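Side-chain contacts in oxidoreductase, iron/ascorbate family (Shewanella oneidensis, PDB 3ON7), which probably catalyses the iron(II)-dependent oxidative decarboxylation of 2-oxoglutarate, possibly forming ethylene and oxidising L-arginine: residues S75-A78 and K79-V83; A145-H148 and K149-L152. All coordinates share one frame; numbering follows the deposited sequence.

Contact 1 and contact 2 lie in different parts of the chain, their centres about 37 Å apart and their nearest atoms about 21 Å apart. Contact 1 is a surface hairpin, strands 75-76 and 82-83, about 32 Å from the centre of the chain. Contact 2 is a buried bend between helix 140-144 and strand 151-157. Both use a hydroxyl as acceptor for backbone N-H groups. In contact 1 it works beside regular backbone pairing. In contact 2 its two local bonds are weak, and the polar ends of the side chains find stronger partners in the core or on other subunits. Both touch the second subunit.

Contact 1: residues S75-A78 and K79-V83; sequences SETA and KGHTV
Thr77 OG1 accepts two backbone N-H groups, one from within the turn and one from just beyond it. His81 N binds it at 3.0 Å, with a bent N-H...O angle of 139°. Lys79 N adds a weak bond at 3.5 Å. The hydroxyl is turned inward because chi1 is 70°, which sets OG1 between the backbone N and the carbonyl carbon. From there OG1 also lies 3.3 Å from His81 CB, near the plane of the imidazole and at its edge. The methyl CG2 lies beside the backbone N and reaches along the strand to Val83 CG2 at 4.1 Å. The backbone closes around this side chain. Thr77 N donates to His81 O at 2.8 Å, and the same oxygen takes a CA-H...O contact from Glu76. Gly80 N reaches Thr77 O at 3.2 Å from above the carbonyl plane, closing a type I turn. Gly80, with a phi of 61°, forms a G1 bulge with His81, opposite Thr77. Glu76 and Thr82 then form a non-hydrogen-bonded pair. Beyond it Ser75 and Val83 make a hydrogen-bonded antiparallel pair, with Val83 N to Ser75 O at 2.9 Å. A valine in place of Thr77 would probably leave His81 N without its acceptor and the turn freer to shift. Thr77 also packs on Val259 of the second subunit, and Ala78 on Glu58 of the third. The hairpin is thus held mainly by backbone bonds and one hydroxyl, with little hydrophobic packing between its own arms.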
loop_
_atom_site.group_PDB
_atom_site.type_symbol
_atom_site.label_atom_id
_atom_site.label_comp_id
_atom_site.label_asym_id
_atom_site.label_seq_id
_atom_site.Cartn_x
_atom_site.Cartn_y
_atom_site.Cartn_z
ATOM N N SER B 75 -14.272 4.956 -17.904
ATOM C CA SER B 75 -14.311 6.299 -17.339
ATOM C C SER B 75 -14.309 7.307 -18.471
ATOM O O SER B 75 -13.883 6.994 -19.577
ATOM C CB SER B 75 -13.157 6.529 -16.364
ATOM O OG SER B 75 -11.942 6.115 -16.922
ATOM N N GLU B 76 -14.832 8.502 -18.207
ATOM C CA GLU B 76 -14.910 9.540 -19.241
ATOM C C GLU B 76 -13.995 10.699 -18.851
ATOM O O GLU B 76 -13.885 11.031 -17.680
ATOM C CB GLU B 76 -16.363 9.987 -19.450
ATOM C CG GLU B 76 -16.542 11.142 -20.469
ATOM C CD GLU B 76 -17.993 11.288 -20.960
ATOM O OE1 GLU B 76 -18.873 10.533 -20.481
ATOM O OE2 GLU B 76 -18.254 12.149 -21.829
ATOM N N THR B 77 -13.329 11.285 -19.838
ATOM C CA THR B 77 -12.267 12.266 -19.600
ATOM C C THR B 77 -12.776 13.676 -19.807
ATOM O O THR B 77 -13.931 13.877 -20.175
ATOM C CB THR B 77 -11.073 12.021 -20.549
ATOM O OG1 THR B 77 -11.438 12.354 -21.894
ATOM C CG2 THR B 77 -10.627 10.566 -20.489
ATOM N N ALA B 78 -11.908 14.657 -19.589
ATOM C CA ALA B 78 -12.288 16.073 -19.761
ATOM C C ALA B 78 -12.755 16.431 -21.190
ATOM O O ALA B 78 -13.578 17.336 -21.375
ATOM C CB ALA B 78 -11.122 16.982 -19.332
ATOM N N LYS B 79 -12.226 15.725 -22.188
ATOM C CA LYS B 79 -12.534 16.007 -23.588
ATOM C C LYS B 79 -13.512 14.964 -24.158
ATOM O O LYS B 79 -13.536 14.704 -25.367
ATOM C CB LYS B 79 -11.243 16.038 -24.420
ATOM C CG LYS B 79 -10.027 16.730 -23.743
ATOM C CD LYS B 79 -9.243 17.656 -24.706
ATOM C CE LYS B 79 -7.748 17.373 -24.767
ATOM N NZ LYS B 79 -7.467 16.390 -25.853
ATOM N N GLY B 80 -14.310 14.359 -23.288
ATOM C CA GLY B 80 -15.293 13.375 -23.724
ATOM C C GLY B 80 -14.723 12.150 -24.417
ATOM O O GLY B 80 -15.380 11.570 -25.271
ATOM N N HIS B 81 -13.490 11.770 -24.073
ATOM C CA HIS B 81 -12.963 10.455 -24.426
ATOM C C HIS B 81 -13.289 9.479 -23.308
ATOM O O HIS B 81 -13.661 9.890 -22.212
ATOM C CB HIS B 81 -11.452 10.512 -24.658
ATOM C CG HIS B 81 -11.073 11.164 -25.949
ATOM N ND1 HIS B 81 -10.996 12.530 -26.095
ATOM C CD2 HIS B 81 -10.774 10.639 -27.161
ATOM C CE1 HIS B 81 -10.658 12.821 -27.337
ATOM N NE2 HIS B 81 -10.525 11.692 -28.006
ATOM N N THR B 82 -13.149 8.187 -23.594
ATOM C CA THR B 82 -13.320 7.148 -22.587
ATOM C C THR B 82 -12.016 6.351 -22.410
ATOM O O THR B 82 -11.269 6.168 -23.364
ATOM C CB THR B 82 -14.444 6.163 -22.990
ATOM O OG1 THR B 82 -13.916 5.212 -23.919
ATOM C CG2 THR B 82 -15.651 6.889 -23.628
ATOM N N VAL B 83 -11.756 5.883 -21.196
ATOM C CA VAL B 83 -10.639 4.993 -20.931
ATOM C C VAL B 83 -11.200 3.644 -20.502
ATOM O O VAL B 83 -12.030 3.580 -19.617
ATOM C CB VAL B 83 -9.682 5.573 -19.853
ATOM C CG1 VAL B 83 -8.682 4.520 -19.364
ATOM C CG2 VAL B 83 -8.968 6.793 -20.401
#

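Contact 2: residues A145-H148 and K149-L152; sequences ANSH and KTLL
Ser147 CB lies 3.7 Å from Thr150 OG1, where the chain bends towards strand 151-157. The next atom, OG, sits anti to the backbone N (chi1 164°), beside the carbonyl carbon, and so faces the N-H groups that follow. There it meets two of them. Lys149 N is 3.3 Å from Ser147 OG and Thr150 N is 3.4 Å from it. Both bonds are weak and strongly bent, with angles of 130° and 132°. The stronger partner of OG is His253 O, so the serine hydroxyl donates there while it accepts from the bend. Thr150 OG1 comes alongside, 3.5 Å from Ser147 OG, and takes its own bond from His253 N. The two hydroxyls therefore tie the bend to the segment just after strand 245-252. Across the backbone from Ser147 OG, a water is hydrogen-bonded to Ser147 O at 3.0 Å.

The side chains between them point out of the bend to other subunits. His148 NE2 bonds to His148 NE2 of the fourth subunit, and its ring stacks with Trp95 of its own chain and with Trp95 of the fourth subunit. Lys149 NZ forms a salt bridge with Glu64 of the fourth subunit and bonds to Gly278 O of the second. The weak bond from Lys149 N to Ser147 OG is that of an ST turn, and Thr150 N adds a second. It leads into strand 151-157, which lies between strands 245-252 and 88-92 in the main sheet of the double-stranded beta-helix of 2-oxoglutarate-iron(II) oxygenases.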
loop_
_atom_site.group_PDB
_atom_site.type_symbol
_atom_site.label_atom_id
_atom_site.label_comp_id
_atom_site.label_asym_id
_atom_site.label_seq_id
_atom_site.Cartn_x
_atom_site.Cartn_y
_atom_site.Cartn_z
ATOM N N ALA B 145 5.984 -24.411 -2.117
ATOM C CA ALA B 145 5.036 -25.241 -1.363
ATOM C C ALA B 145 4.218 -24.340 -0.433
ATOM O O ALA B 145 4.780 -23.702 0.427
ATOM C CB ALA B 145 5.776 -26.291 -0.555
ATOM N N ASN B 146 2.902 -24.301 -0.628
ATOM C CA ASN B 146 1.975 -23.509 0.198
ATOM C C ASN B 146 2.338 -22.045 0.240
ATOM O O ASN B 146 2.257 -21.410 1.276
ATOM C CB ASN B 146 1.865 -24.091 1.615
ATOM C CG ASN B 146 1.187 -25.460 1.623
ATOM O OD1 ASN B 146 0.124 -25.638 1.028
ATOM N ND2 ASN B 146 1.802 -26.426 2.283
ATOM N N SER B 147 2.754 -21.525 -0.910
ATOM C CA SER B 147 3.111 -20.144 -1.048
ATOM C C SER B 147 1.866 -19.289 -1.075
ATOM O O SER B 147 0.953 -19.510 -1.879
ATOM C CB SER B 147 3.883 -19.891 -2.340
ATOM O OG SER B 147 3.885 -18.505 -2.604
ATOM N N HIS B 148 1.884 -18.280 -0.214
ATOM C CA HIS B 148 0.795 -17.329 -0.035
ATOM C C HIS B 148 0.608 -16.437 -1.263
ATOM O O HIS B 148 -0.526 -16.055 -1.617
ATOM C CB HIS B 148 1.135 -16.475 1.185
ATOM C CG HIS B 148 0.095 -15.473 1.544
ATOM N ND1 HIS B 148 0.355 -14.122 1.547
ATOM C CD2 HIS B 148 -1.195 -15.614 1.938
ATOM C CE1 HIS B 148 -0.734 -13.468 1.914
ATOM N NE2 HIS B 148 -1.688 -14.347 2.157
ATOM N N LYS B 149 1.721 -16.109 -1.918
ATOM C CA LYS B 149 1.690 -15.180 -3.036
ATOM C C LYS B 149 1.350 -15.822 -4.376
ATOM O O LYS B 149 1.045 -15.117 -5.343
ATOM C CB LYS B 149 3.018 -14.423 -3.138
ATOM C CG LYS B 149 3.187 -13.315 -2.098
ATOM C CD LYS B 149 2.902 -11.924 -2.678
ATOM C CE LYS B 149 4.013 -11.470 -3.638
ATOM N NZ LYS B 149 3.784 -10.077 -4.142
ATOM N N THR B 150 1.406 -17.136 -4.480
ATOM C CA THR B 150 1.171 -17.754 -5.785
ATOM C C THR B 150 -0.235 -17.371 -6.230
ATOM O O THR B 150 -1.176 -17.466 -5.435
ATOM C CB THR B 150 1.387 -19.280 -5.776
ATOM O OG1 THR B 150 2.791 -19.530 -5.817
ATOM C CG2 THR B 150 0.709 -19.976 -7.006
ATOM N N LEU B 151 -0.331 -16.907 -7.474
ATOM C CA LEU B 151 -1.549 -16.310 -8.029
ATOM C C LEU B 151 -2.025 -17.022 -9.288
ATOM O O LEU B 151 -1.256 -17.207 -10.212
ATOM C CB LEU B 151 -1.279 -14.831 -8.370
ATOM C CG LEU B 151 -2.209 -14.100 -9.331
ATOM C CD1 LEU B 151 -3.567 -13.961 -8.694
ATOM C CD2 LEU B 151 -1.619 -12.722 -9.689
ATOM N N LEU B 152 -3.291 -17.409 -9.317
ATOM C CA LEU B 152 -3.940 -17.918 -10.532
ATOM C C LEU B 152 -4.841 -16.787 -11.033
ATOM O O LEU B 152 -5.773 -16.392 -10.362
ATOM C CB LEU B 152 -4.716 -19.203 -10.226
ATOM C CG LEU B 152 -5.554 -19.846 -11.325
ATOM C CD1 LEU B 152 -4.776 -20.001 -12.608
ATOM C CD2 LEU B 152 -6.097 -21.190 -10.841
HETATM O O HOH W 1 -1.576 -18.688 -3.266
#